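Local coordinates for protein endonuclease and methylase LlaGI (Lactococcus lactis, PDB 5FFJ) that recognises a specific DNA sequence and, as a Type ISP restriction-modification enzyme, combines methyltransferase, helicase-like ATPase and, when intact, nuclease modules in one polypeptide, at residues 926-930 and 1257-1261; 1182-1188 and 1206-1212; 897-901 and 921-925. All coordinates share one frame. Residues are numbered along the deposited sequence.

Contact 1. Residues 926-930 and 1257-1261; sequences IDSQS and LKKDL. With nucleotides of chain B.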
loop_
_atom_site.group_PDB
_atom_site.type_symbol
_atom_site.label_atom_id
_atom_site.label_comp_id
_atom_site.label_asym_id
_atom_site.label_seq_id
_atom_site.Cartn_x
_atom_site.Cartn_y
_atom_site.Cartn_z
ATOM N N ILE A 926 15.933 -14.930 -13.048
ATOM C CA ILE A 926 16.688 -15.080 -14.291
ATOM C C ILE A 926 18.178 -14.972 -13.999
ATOM O O ILE A 926 18.961 -15.853 -14.355
ATOM C CB ILE A 926 16.290 -14.023 -15.342
ATOM C CG1 ILE A 926 14.801 -14.131 -15.668
ATOM C CG2 ILE A 926 17.112 -14.201 -16.620
ATOM C CD1 ILE A 926 14.285 -13.034 -16.572
ATOM N N ASP A 927 18.558 -13.876 -13.350
ATOM C CA ASP A 927 19.922 -13.687 -12.875
ATOM C C ASP A 927 19.870 -13.214 -11.430
ATOM O O ASP A 927 19.557 -12.057 -11.147
ATOM C CB ASP A 927 20.678 -12.687 -13.752
ATOM C CG ASP A 927 22.182 -12.901 -13.723
ATOM O OD1 ASP A 927 22.619 -14.072 -13.704
ATOM O OD2 ASP A 927 22.927 -11.898 -13.726
ATOM N N SER A 928 20.169 -14.129 -10.518
ATOM C CA SER A 928 20.018 -13.883 -9.092
ATOM C C SER A 928 20.928 -14.816 -8.309
ATOM O O SER A 928 21.140 -15.963 -8.704
ATOM C CB SER A 928 18.560 -14.075 -8.666
ATOM O OG SER A 928 18.433 -14.133 -7.257
ATOM N N GLN A 929 21.470 -14.318 -7.204
ATOM C CA GLN A 929 22.400 -15.095 -6.399
ATOM C C GLN A 929 21.742 -16.352 -5.841
ATOM O O GLN A 929 22.237 -17.461 -6.042
ATOM C CB GLN A 929 22.951 -14.243 -5.254
ATOM C CG GLN A 929 23.757 -13.042 -5.713
ATOM C CD GLN A 929 24.958 -13.426 -6.560
ATOM O OE1 GLN A 929 25.068 -13.027 -7.718
ATOM N NE2 GLN A 929 25.868 -14.201 -5.980
ATOM N N SER A 930 20.618 -16.173 -5.155
ATOM C CA SER A 930 19.977 -17.267 -4.434
ATOM C C SER A 930 19.012 -18.080 -5.298
ATOM O O SER A 930 18.276 -18.921 -4.779
ATOM C CB SER A 930 19.235 -16.719 -3.213
ATOM O OG SER A 930 18.229 -15.795 -3.593
ATOM N N LEU A 1257 32.846 -10.131 -11.028
ATOM C CA LEU A 1257 32.877 -9.091 -10.009
ATOM C C LEU A 1257 31.494 -8.905 -9.391
ATOM O O LEU A 1257 31.370 -8.521 -8.226
ATOM C CB LEU A 1257 33.375 -7.772 -10.603
ATOM C CG LEU A 1257 34.875 -7.660 -10.875
ATOM C CD1 LEU A 1257 35.180 -6.338 -11.570
ATOM C CD2 LEU A 1257 35.674 -7.784 -9.586
ATOM N N LYS A 1258 30.459 -9.183 -10.176
ATOM C CA LYS A 1258 29.086 -9.102 -9.691
ATOM C C LYS A 1258 28.704 -10.329 -8.874
ATOM O O LYS A 1258 28.116 -10.212 -7.800
ATOM C CB LYS A 1258 28.103 -8.952 -10.859
ATOM C CG LYS A 1258 26.644 -9.229 -10.476
ATOM C CD LYS A 1258 25.688 -9.103 -11.648
ATOM C CE LYS A 1258 24.287 -9.504 -11.220
ATOM N NZ LYS A 1258 23.301 -9.371 -12.318
ATOM N N LYS A 1259 29.040 -11.505 -9.391
ATOM C CA LYS A 1259 28.451 -12.745 -8.902
ATOM C C LYS A 1259 29.290 -13.461 -7.846
ATOM O O LYS A 1259 28.874 -14.492 -7.317
ATOM C CB LYS A 1259 28.188 -13.682 -10.085
ATOM C CG LYS A 1259 27.122 -13.154 -11.031
ATOM C CD LYS A 1259 26.799 -14.132 -12.141
ATOM C CE LYS A 1259 25.435 -13.829 -12.732
ATOM N NZ LYS A 1259 25.282 -14.360 -14.110
ATOM N N ASP A 1260 30.458 -12.915 -7.523
ATOM C CA ASP A 1260 31.279 -13.485 -6.458
ATOM C C ASP A 1260 32.397 -12.532 -6.050
ATOM O O ASP A 1260 32.710 -11.576 -6.758
ATOM C CB ASP A 1260 31.863 -14.835 -6.897
ATOM C CG ASP A 1260 32.429 -15.640 -5.737
ATOM O OD1 ASP A 1260 33.274 -15.109 -4.984
ATOM O OD2 ASP A 1260 32.022 -16.809 -5.574
ATOM N N LEU A 1261 32.973 -12.798 -4.883
ATOM C CA LEU A 1261 34.079 -12.010 -4.353
ATOM C C LEU A 1261 35.229 -11.968 -5.354
ATOM O O LEU A 1261 35.549 -12.991 -5.961
ATOM C CB LEU A 1261 34.545 -12.606 -3.024
ATOM C CG LEU A 1261 35.240 -11.714 -1.996
ATOM C CD1 LEU A 1261 34.371 -10.533 -1.609
ATOM C CD2 LEU A 1261 35.576 -12.547 -0.769
ATOM P P DC B 9 19.707 -12.295 -4.657
ATOM O OP1 DC B 9 19.731 -13.754 -4.407
ATOM O OP2 DC B 9 20.578 -11.729 -5.711
ATOM O "O5'" DC B 9 18.202 -11.821 -4.953
ATOM C "C5'" DC B 9 17.126 -12.317 -4.149
ATOM C "C4'" DC B 9 16.259 -11.183 -3.616
ATOM O "O4'" DC B 9 16.989 -10.436 -2.596
ATOM C "C3'" DC B 9 15.822 -10.145 -4.661
ATOM O "O3'" DC B 9 14.422 -9.896 -4.561
ATOM C "C2'" DC B 9 16.653 -8.915 -4.308
ATOM C "C1'" DC B 9 16.770 -9.058 -2.804
ATOM N N1 DC B 9 17.895 -8.267 -2.169
ATOM C C2 DC B 9 17.653 -7.513 -1.010
ATOM O O2 DC B 9 16.517 -7.500 -0.520
ATOM N N3 DC B 9 18.675 -6.812 -0.454
ATOM C C4 DC B 9 19.889 -6.846 -1.006
ATOM N N4 DC B 9 20.867 -6.141 -0.420
ATOM C C5 DC B 9 20.155 -7.605 -2.181
ATOM C C6 DC B 9 19.141 -8.293 -2.723
#
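A salt-bridge network joins the methyltransferase part of the enzyme to its C-terminal specificity domain, beside a DNA-backbone phosphate. One side is the loop between strand 915-922 and helix 932-941; the other is the C-terminal end of helix 1254-1259. Asp-927 points toward that helix and shares its carboxylate between two lysines: OD1 lies 2.7 Å from Lys-1259 NZ and OD2 2.9 Å from Lys-1258 NZ. Lys-1258 reaches it with all four side-chain torsions trans, as a fully extended arm. Asn-1034 joins in, donating from its side chain to OD2 of Asp-927. The carboxylate is thus held by donors from two distant parts of the chain. Close by, Gln-929 NE2 makes a weak hydrogen bond of 3.3 Å to Lys-1259 O, a carbonyl at the end of the helix. The same loop also binds the phosphate of DC9 of chain B, so the loop that meets the specificity domain also holds the DNA backbone. Gln-929 N donates to OP2 of DC9 of chain B at 3.1 Å, while Ser-930 N and Ser-930 OG each donate to OP1 of DC9 at 2.7 Å.

Contact 2. Residues 1182-1188 and 1206-1212; sequences NISGQGD and IGGQARN. With nucleotides of chain B.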
loop_
_atom_site.group_PDB
_atom_site.type_symbol
_atom_site.label_atom_id
_atom_site.label_comp_id
_atom_site.label_asym_id
_atom_site.label_seq_id
_atom_site.Cartn_x
_atom_site.Cartn_y
_atom_site.Cartn_z
ATOM N N ASN A 1182 36.397 -1.254 1.159
ATOM C CA ASN A 1182 35.016 -1.582 0.834
ATOM C C ASN A 1182 34.876 -1.904 -0.647
ATOM O O ASN A 1182 35.519 -1.279 -1.491
ATOM C CB ASN A 1182 34.072 -0.440 1.207
ATOM C CG ASN A 1182 34.057 -0.156 2.693
ATOM O OD1 ASN A 1182 33.612 -0.981 3.490
ATOM N ND2 ASN A 1182 34.530 1.023 3.074
ATOM N N ILE A 1183 34.036 -2.887 -0.951
ATOM C CA ILE A 1183 33.773 -3.277 -2.330
ATOM C C ILE A 1183 32.298 -3.590 -2.547
ATOM O O ILE A 1183 31.586 -3.948 -1.604
ATOM C CB ILE A 1183 34.597 -4.518 -2.738
ATOM C CG1 ILE A 1183 34.395 -5.645 -1.721
ATOM C CG2 ILE A 1183 36.077 -4.164 -2.868
ATOM C CD1 ILE A 1183 34.965 -6.978 -2.157
ATOM N N SER A 1184 31.844 -3.455 -3.791
ATOM C CA SER A 1184 30.520 -3.929 -4.167
ATOM C C SER A 1184 30.474 -5.419 -3.855
ATOM O O SER A 1184 31.484 -6.113 -3.997
ATOM C CB SER A 1184 30.226 -3.665 -5.650
ATOM O OG SER A 1184 30.584 -2.349 -6.030
ATOM N N GLY A 1185 29.317 -5.907 -3.425
ATOM C CA GLY A 1185 29.199 -7.279 -2.969
ATOM C C GLY A 1185 28.210 -8.108 -3.756
ATOM O O GLY A 1185 27.063 -7.712 -3.946
ATOM N N GLN A 1186 28.706 -9.235 -4.258
ATOM C CA GLN A 1186 27.903 -10.400 -4.616
ATOM C C GLN A 1186 26.472 -10.096 -5.105
ATOM O O GLN A 1186 25.493 -10.304 -4.387
ATOM C CB GLN A 1186 27.872 -11.343 -3.399
ATOM C CG GLN A 1186 28.608 -12.668 -3.608
ATOM C CD GLN A 1186 29.063 -13.307 -2.305
ATOM O OE1 GLN A 1186 29.579 -12.628 -1.416
ATOM N NE2 GLN A 1186 28.879 -14.618 -2.191
ATOM N N GLY A 1187 26.364 -9.575 -6.326
ATOM C CA GLY A 1187 25.079 -9.465 -6.996
ATOM C C GLY A 1187 24.465 -8.074 -7.072
ATOM O O GLY A 1187 23.244 -7.945 -7.163
ATOM N N ASP A 1188 25.302 -7.039 -7.037
ATOM C CA ASP A 1188 24.866 -5.684 -7.370
ATOM C C ASP A 1188 24.664 -5.629 -8.866
ATOM O O ASP A 1188 25.439 -6.217 -9.620
ATOM C CB ASP A 1188 25.894 -4.625 -6.957
ATOM C CG ASP A 1188 25.570 -3.958 -5.627
ATOM O OD1 ASP A 1188 24.376 -3.750 -5.323
ATOM O OD2 ASP A 1188 26.524 -3.620 -4.895
ATOM N N ILE A 1206 28.673 0.866 -0.516
ATOM C CA ILE A 1206 28.695 0.553 -1.940
ATOM C C ILE A 1206 27.589 -0.443 -2.276
ATOM O O ILE A 1206 27.726 -1.647 -2.053
ATOM C CB ILE A 1206 30.051 -0.023 -2.387
ATOM C CG1 ILE A 1206 31.196 0.890 -1.942
ATOM C CG2 ILE A 1206 30.078 -0.180 -3.900
ATOM C CD1 ILE A 1206 32.566 0.319 -2.216
ATOM N N GLY A 1207 26.485 0.072 -2.803
ATOM C CA GLY A 1207 25.396 -0.768 -3.265
ATOM C C GLY A 1207 24.508 -1.266 -2.142
ATOM O O GLY A 1207 24.372 -0.606 -1.112
ATOM N N GLY A 1208 23.908 -2.437 -2.346
ATOM C CA GLY A 1208 22.933 -2.981 -1.416
ATOM C C GLY A 1208 23.558 -3.949 -0.432
ATOM O O GLY A 1208 23.036 -4.164 0.661
ATOM N N GLN A 1209 24.681 -4.542 -0.830
ATOM C CA GLN A 1209 25.442 -5.438 0.036
ATOM C C GLN A 1209 26.937 -5.215 -0.187
ATOM O O GLN A 1209 27.469 -5.523 -1.252
ATOM C CB GLN A 1209 25.069 -6.905 -0.216
ATOM C CG GLN A 1209 25.139 -7.349 -1.671
ATOM C CD GLN A 1209 23.843 -7.129 -2.425
ATOM O OE1 GLN A 1209 23.029 -6.284 -2.057
ATOM N NE2 GLN A 1209 23.638 -7.901 -3.485
ATOM N N ALA A 1210 27.611 -4.659 0.814
ATOM C CA ALA A 1210 29.018 -4.297 0.673
ATOM C C ALA A 1210 29.914 -5.168 1.538
ATOM O O ALA A 1210 29.692 -5.313 2.740
ATOM C CB ALA A 1210 29.231 -2.832 1.021
ATOM N N ARG A 1211 30.928 -5.743 0.903
ATOM C CA ARG A 1211 31.963 -6.483 1.604
ATOM C C ARG A 1211 33.140 -5.545 1.838
ATOM O O ARG A 1211 33.369 -4.627 1.045
ATOM C CB ARG A 1211 32.400 -7.710 0.796
ATOM C CG ARG A 1211 31.283 -8.385 -0.007
ATOM C CD ARG A 1211 30.245 -9.019 0.921
ATOM N NE ARG A 1211 28.969 -9.256 0.241
ATOM C CZ ARG A 1211 28.241 -10.367 0.331
ATOM N NH1 ARG A 1211 28.643 -11.391 1.074
ATOM N NH2 ARG A 1211 27.096 -10.453 -0.335
ATOM N N ASN A 1212 33.874 -5.757 2.925
ATOM C CA ASN A 1212 35.097 -5.001 3.167
ATOM C C ASN A 1212 36.240 -5.928 3.547
ATOM O O ASN A 1212 36.025 -7.020 4.078
ATOM C CB ASN A 1212 34.889 -3.940 4.253
ATOM C CG ASN A 1212 34.464 -4.529 5.577
ATOM O OD1 ASN A 1212 35.299 -4.956 6.375
ATOM N ND2 ASN A 1212 33.158 -4.546 5.827
ATOM P P DT B 8 24.675 -14.128 -1.082
ATOM O OP1 DT B 8 24.861 -15.351 -1.896
ATOM O OP2 DT B 8 25.741 -13.101 -1.070
ATOM O "O5'" DT B 8 23.315 -13.408 -1.525
ATOM C "C5'" DT B 8 22.052 -14.033 -1.263
ATOM C "C4'" DT B 8 20.897 -13.089 -1.562
ATOM O "O4'" DT B 8 20.476 -12.425 -0.325
ATOM C "C3'" DT B 8 21.223 -11.953 -2.525
ATOM O "O3'" DT B 8 20.068 -11.569 -3.270
ATOM C "C2'" DT B 8 21.673 -10.866 -1.565
ATOM C "C1'" DT B 8 20.629 -11.020 -0.473
ATOM N N1 DT B 8 20.984 -10.407 0.867
ATOM C C2 DT B 8 19.968 -10.067 1.735
ATOM O O2 DT B 8 18.789 -10.234 1.484
ATOM N N3 DT B 8 20.381 -9.527 2.920
ATOM C C4 DT B 8 21.673 -9.288 3.321
ATOM O O4 DT B 8 21.927 -8.797 4.410
ATOM C C5 DT B 8 22.697 -9.656 2.367
ATOM C C7 DT B 8 24.153 -9.442 2.683
ATOM C C6 DT B 8 22.308 -10.191 1.200
ATOM P P DC B 9 19.707 -12.295 -4.657
ATOM O OP1 DC B 9 19.731 -13.754 -4.407
ATOM O OP2 DC B 9 20.578 -11.729 -5.711
ATOM O "O5'" DC B 9 18.202 -11.821 -4.953
ATOM C "C5'" DC B 9 17.126 -12.317 -4.149
ATOM C "C4'" DC B 9 16.259 -11.183 -3.616
ATOM O "O4'" DC B 9 16.989 -10.436 -2.596
ATOM C "C3'" DC B 9 15.822 -10.145 -4.661
ATOM O "O3'" DC B 9 14.422 -9.896 -4.561
ATOM C "C2'" DC B 9 16.653 -8.915 -4.308
ATOM C "C1'" DC B 9 16.770 -9.058 -2.804
ATOM N N1 DC B 9 17.895 -8.267 -2.169
ATOM C C2 DC B 9 17.653 -7.513 -1.010
ATOM O O2 DC B 9 16.517 -7.500 -0.520
ATOM N N3 DC B 9 18.675 -6.812 -0.454
ATOM C C4 DC B 9 19.889 -6.846 -1.006
ATOM N N4 DC B 9 20.867 -6.141 -0.420
ATOM C C5 DC B 9 20.155 -7.605 -2.181
ATOM C C6 DC B 9 19.141 -8.293 -2.723
#
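Arg-1211 loses more area to the opposing segment than any other residue here, and it works at both ends. Its backbone pairs with Ile-1183: Ile-1183 N donates to Arg-1211 O at 2.7 Å, and a weak return bond of 3.2 Å runs from Arg-1211 N to Ile-1183 O. The side chain, with Arg-1211 CB lying 3.8 Å from Ile-1183 CG1, runs on past Gly-1185, whose CA is 3.8 Å from Arg-1211 NE. A beta carbon on Gly-1185 would collide with NE and with Gln-1209 O. The guanidinium lies with one face against Gln-1186 OE1, while Arg-1211 NH2 donates to OP2 of DT8 in chain B at 3.1 Å. Ile-1206 packs from the loop before the second strand, with CD1 3.8 Å from Asn-1182 CB and CG2 3.1 Å from Ser-1184 OG, a hydroxyl bonded to the backbone of Ala-1193. These strands, 1180-1184 and 1210-1214, are the central pair of a four-stranded antiparallel sheet in the specificity (target-recognition) domain, flanked by 1194-1197 and 1058-1059. Beyond the strand ends, Gln-1209 NE2 donates to Gln-1186 O at 3.2 Å, which orients its amide so that OE1 accepts from DC9 N4 of chain B at 2.7 Å. That exocyclic amine is on the major-groove edge of the cytosine, so the contact is consistent with direct reading of the base. The tight loop bearing Gln-1209 is tied to the first segment by Gly-1208 N, 3.3 Å from Asp-1188 OD1.

Contact 3. Residues 897-901 and 921-925; sequences YDSYV and SNGSY. With nucleotides of chain B; nucleotides of chain C.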
loop_
_atom_site.group_PDB
_atom_site.type_symbol
_atom_site.label_atom_id
_atom_site.label_comp_id
_atom_site.label_asym_id
_atom_site.label_seq_id
_atom_site.Cartn_x
_atom_site.Cartn_y
_atom_site.Cartn_z
ATOM N N TYR A 897 11.424 -18.345 -0.973
ATOM C CA TYR A 897 10.118 -18.448 -0.328
ATOM C C TYR A 897 9.237 -17.249 -0.678
ATOM O O TYR A 897 8.211 -17.010 -0.041
ATOM C CB TYR A 897 10.279 -18.569 1.188
ATOM C CG TYR A 897 10.917 -19.869 1.610
ATOM C CD1 TYR A 897 12.298 -20.008 1.647
ATOM C CD2 TYR A 897 10.139 -20.963 1.963
ATOM C CE1 TYR A 897 12.884 -21.197 2.027
ATOM C CE2 TYR A 897 10.716 -22.154 2.345
ATOM C CZ TYR A 897 12.089 -22.266 2.375
ATOM O OH TYR A 897 12.670 -23.452 2.755
ATOM N N ASP A 898 9.643 -16.495 -1.696
ATOM C CA ASP A 898 8.807 -15.429 -2.235
ATOM C C ASP A 898 7.560 -16.057 -2.842
ATOM O O ASP A 898 7.632 -17.126 -3.449
ATOM C CB ASP A 898 9.571 -14.608 -3.279
ATOM C CG ASP A 898 8.830 -13.348 -3.705
ATOM O OD1 ASP A 898 7.590 -13.386 -3.849
ATOM O OD2 ASP A 898 9.499 -12.312 -3.901
ATOM N N SER A 899 6.423 -15.386 -2.677
ATOM C CA SER A 899 5.135 -15.906 -3.131
ATOM C C SER A 899 5.152 -16.344 -4.592
ATOM O O SER A 899 4.502 -17.322 -4.958
ATOM C CB SER A 899 4.044 -14.852 -2.932
ATOM O OG SER A 899 3.872 -14.547 -1.560
ATOM N N TYR A 900 5.897 -15.626 -5.426
ATOM C CA TYR A 900 5.929 -15.934 -6.850
ATOM C C TYR A 900 6.741 -17.201 -7.101
ATOM O O TYR A 900 6.512 -17.908 -8.079
ATOM C CB TYR A 900 6.493 -14.750 -7.648
ATOM C CG TYR A 900 7.987 -14.780 -7.888
ATOM C CD1 TYR A 900 8.517 -15.430 -8.996
ATOM C CD2 TYR A 900 8.866 -14.136 -7.025
ATOM C CE1 TYR A 900 9.877 -15.455 -9.228
ATOM C CE2 TYR A 900 10.230 -14.155 -7.250
ATOM C CZ TYR A 900 10.729 -14.815 -8.354
ATOM O OH TYR A 900 12.084 -14.840 -8.591
ATOM N N VAL A 901 7.684 -17.490 -6.209
ATOM C CA VAL A 901 8.472 -18.715 -6.303
ATOM C C VAL A 901 7.673 -19.883 -5.734
ATOM O O VAL A 901 7.804 -21.019 -6.189
ATOM C CB VAL A 901 9.812 -18.593 -5.557
ATOM C CG1 VAL A 901 10.686 -19.808 -5.833
ATOM C CG2 VAL A 901 10.537 -17.325 -5.975
ATOM N N SER A 921 5.603 -12.670 -13.863
ATOM C CA SER A 921 6.163 -12.785 -12.522
ATOM C C SER A 921 7.347 -11.859 -12.301
ATOM O O SER A 921 7.817 -11.194 -13.225
ATOM C CB SER A 921 6.598 -14.228 -12.265
ATOM O OG SER A 921 7.514 -14.659 -13.258
ATOM N N ASN A 922 7.817 -11.822 -11.060
ATOM C CA ASN A 922 9.090 -11.198 -10.748
ATOM C C ASN A 922 10.183 -11.935 -11.516
ATOM O O ASN A 922 10.314 -13.152 -11.398
ATOM C CB ASN A 922 9.354 -11.235 -9.240
ATOM C CG ASN A 922 10.556 -10.404 -8.832
ATOM O OD1 ASN A 922 11.428 -10.100 -9.647
ATOM N ND2 ASN A 922 10.608 -10.034 -7.558
ATOM N N GLY A 923 10.954 -11.199 -12.309
ATOM C CA GLY A 923 11.954 -11.800 -13.175
ATOM C C GLY A 923 13.330 -11.898 -12.544
ATOM O O GLY A 923 14.319 -12.129 -13.239
ATOM N N SER A 924 13.396 -11.725 -11.227
ATOM C CA SER A 924 14.668 -11.753 -10.507
ATOM C C SER A 924 15.422 -13.059 -10.734
ATOM O O SER A 924 16.637 -13.055 -10.936
ATOM C CB SER A 924 14.438 -11.552 -9.007
ATOM O OG SER A 924 13.678 -12.614 -8.460
ATOM N N TYR A 925 14.692 -14.169 -10.716
ATOM C CA TYR A 925 15.300 -15.494 -10.757
ATOM C C TYR A 925 16.134 -15.742 -12.013
ATOM O O TYR A 925 16.940 -16.672 -12.041
ATOM C CB TYR A 925 14.220 -16.569 -10.653
ATOM C CG TYR A 925 13.318 -16.629 -11.858
ATOM C CD1 TYR A 925 13.655 -17.405 -12.958
ATOM C CD2 TYR A 925 12.135 -15.907 -11.898
ATOM C CE1 TYR A 925 12.841 -17.460 -14.062
ATOM C CE2 TYR A 925 11.313 -15.959 -12.999
ATOM C CZ TYR A 925 11.671 -16.736 -14.077
ATOM O OH TYR A 925 10.854 -16.788 -15.175
ATOM P P DC B 10 13.616 -9.286 -5.810
ATOM O OP1 DC B 10 12.934 -10.417 -6.481
ATOM O OP2 DC B 10 14.548 -8.442 -6.596
ATOM O "O5'" DC B 10 12.532 -8.329 -5.123
ATOM C "C5'" DC B 10 11.529 -8.889 -4.286
ATOM C "C4'" DC B 10 11.370 -8.090 -3.001
ATOM O "O4'" DC B 10 12.682 -7.701 -2.497
ATOM C "C3'" DC B 10 10.568 -6.792 -3.149
ATOM O "O3'" DC B 10 9.539 -6.720 -2.161
ATOM C "C2'" DC B 10 11.613 -5.694 -2.979
ATOM C "C1'" DC B 10 12.641 -6.354 -2.080
ATOM N N1 DC B 10 14.015 -5.761 -2.197
ATOM C C2 DC B 10 14.551 -4.994 -1.149
ATOM O O2 DC B 10 13.885 -4.815 -0.121
ATOM N N3 DC B 10 15.795 -4.469 -1.295
ATOM C C4 DC B 10 16.484 -4.683 -2.420
ATOM N N4 DC B 10 17.705 -4.149 -2.524
ATOM C C5 DC B 10 15.951 -5.455 -3.488
ATOM C C6 DC B 10 14.728 -5.966 -3.336
ATOM P P DG C 20 14.802 -22.560 5.224
ATOM O OP1 DG C 20 14.747 -23.397 4.004
ATOM O OP2 DG C 20 13.840 -22.795 6.324
ATOM O "O5'" DG C 20 16.289 -22.660 5.801
ATOM C "C5'" DG C 20 17.391 -22.564 4.906
ATOM C "C4'" DG C 20 18.705 -22.455 5.657
ATOM O "O4'" DG C 20 18.704 -21.247 6.475
ATOM C "C3'" DG C 20 19.002 -23.613 6.621
ATOM O "O3'" DG C 20 20.341 -24.060 6.452
ATOM C "C2'" DG C 20 18.767 -22.991 7.992
ATOM C "C1'" DG C 20 19.212 -21.565 7.751
ATOM N N9 DG C 20 18.731 -20.591 8.732
ATOM C C8 DG C 20 17.474 -20.500 9.281
ATOM N N7 DG C 20 17.352 -19.518 10.138
ATOM C C5 DG C 20 18.609 -18.924 10.155
ATOM C C6 DG C 20 19.088 -17.811 10.893
ATOM O O6 DG C 20 18.475 -17.104 11.706
ATOM N N1 DG C 20 20.427 -17.543 10.610
ATOM C C2 DG C 20 21.201 -18.262 9.726
ATOM N N2 DG C 20 22.471 -17.861 9.578
ATOM N N3 DG C 20 20.763 -19.302 9.034
ATOM C C4 DG C 20 19.465 -19.574 9.296
ATOM P P DG C 19 12.013 -16.629 7.604
ATOM O OP1 DG C 19 10.688 -16.379 7.003
ATOM O OP2 DG C 19 12.126 -16.833 9.066
ATOM O "O5'" DG C 19 12.662 -17.882 6.856
ATOM C "C5'" DG C 19 12.783 -17.870 5.435
ATOM C "C4'" DG C 19 13.969 -18.701 4.975
ATOM O "O4'" DG C 19 15.197 -17.974 5.240
ATOM C "C3'" DG C 19 14.126 -20.045 5.672
ATOM O "O3'" DG C 19 14.668 -21.023 4.771
ATOM C "C2'" DG C 19 15.068 -19.717 6.828
ATOM C "C1'" DG C 19 15.964 -18.633 6.232
ATOM N N9 DG C 19 16.437 -17.624 7.185
ATOM C C8 DG C 19 15.701 -16.968 8.146
ATOM N N7 DG C 19 16.397 -16.100 8.831
ATOM C C5 DG C 19 17.672 -16.174 8.284
ATOM C C6 DG C 19 18.853 -15.465 8.617
ATOM O O6 DG C 19 19.011 -14.601 9.494
ATOM N N1 DG C 19 19.927 -15.846 7.813
ATOM C C2 DG C 19 19.864 -16.788 6.814
ATOM N N2 DG C 19 21.002 -17.020 6.142
ATOM N N3 DG C 19 18.765 -17.457 6.492
ATOM C C4 DG C 19 17.711 -17.101 7.265
#
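This is an aromatic and polar packing contact within the Rossmann-like methyltransferase fold, between the start of helix 899-910 and the C-terminal end of strand 915-922, the strand to which that helix leads. Tyr-900 is its centre. Asn-922 CB sits over one face of the tyrosine ring, 3.7 Å from the centroid, as a CH-pi contact, and Ser-921 CB lies 4.0 Å from Tyr-900 CD1. The ring edge meets a second tyrosine, Tyr-900 CE1 being 3.5 Å from Tyr-925 CD2. Tyr-857, the last residue of the Asn-Pro-Pro-Tyr motif of amino-methyltransferases, also packs on Tyr-900. Asp-898 is the N-cap of the helix: its OD1 accepts from Tyr-900 N at 3.2 Å, and also from the backbone of Ser-858. Across the gap, Asn-922 OD1 accepts from Ser-924 N at 3.0 Å, an Asx turn that leaves ND2 directed at the DNA, 2.6 Å from OP1 of DC10 in chain B in a weak hydrogen bond. On the other DNA strand, Tyr-897 OH makes a very short 2.4 Å hydrogen bond to OP1 of DG20 in chain C. Tyr-900 OH donates weakly to Ser-924 OG at 2.7 Å, and Ser-924 OG donates weakly to the same OP1 of DC10 at 3.0 Å. The buried tyrosine thus feeds a relay of hydroxyls, and within these two segments the DC10 phosphate is met by a hydroxyl and an amide, both neutral donors.

From the N terminus, contact 3 closes first: a short loop of 19 residues, through helix 899-910 and strand 915-922, inside the methyltransferase fold. Contact 1 opens at the very next residue, 926, and closes after 326 intervening residues in the specificity domain, so contacts 3 and 1 are in series. Contact 2 is nested inside the large loop of contact 1, closing a loop of 17 residues that contains strands 1194-1197 and 1200-1201. Contacts 1 and 2 touch, Lys-1258 CG being 3.4 Å from Asp-1188 O, whereas contacts 2 and 3 stay about 9 Å apart at their nearest atoms. Together they bring both domains onto consecutive nucleotides 8, 9 and 10 of chain B.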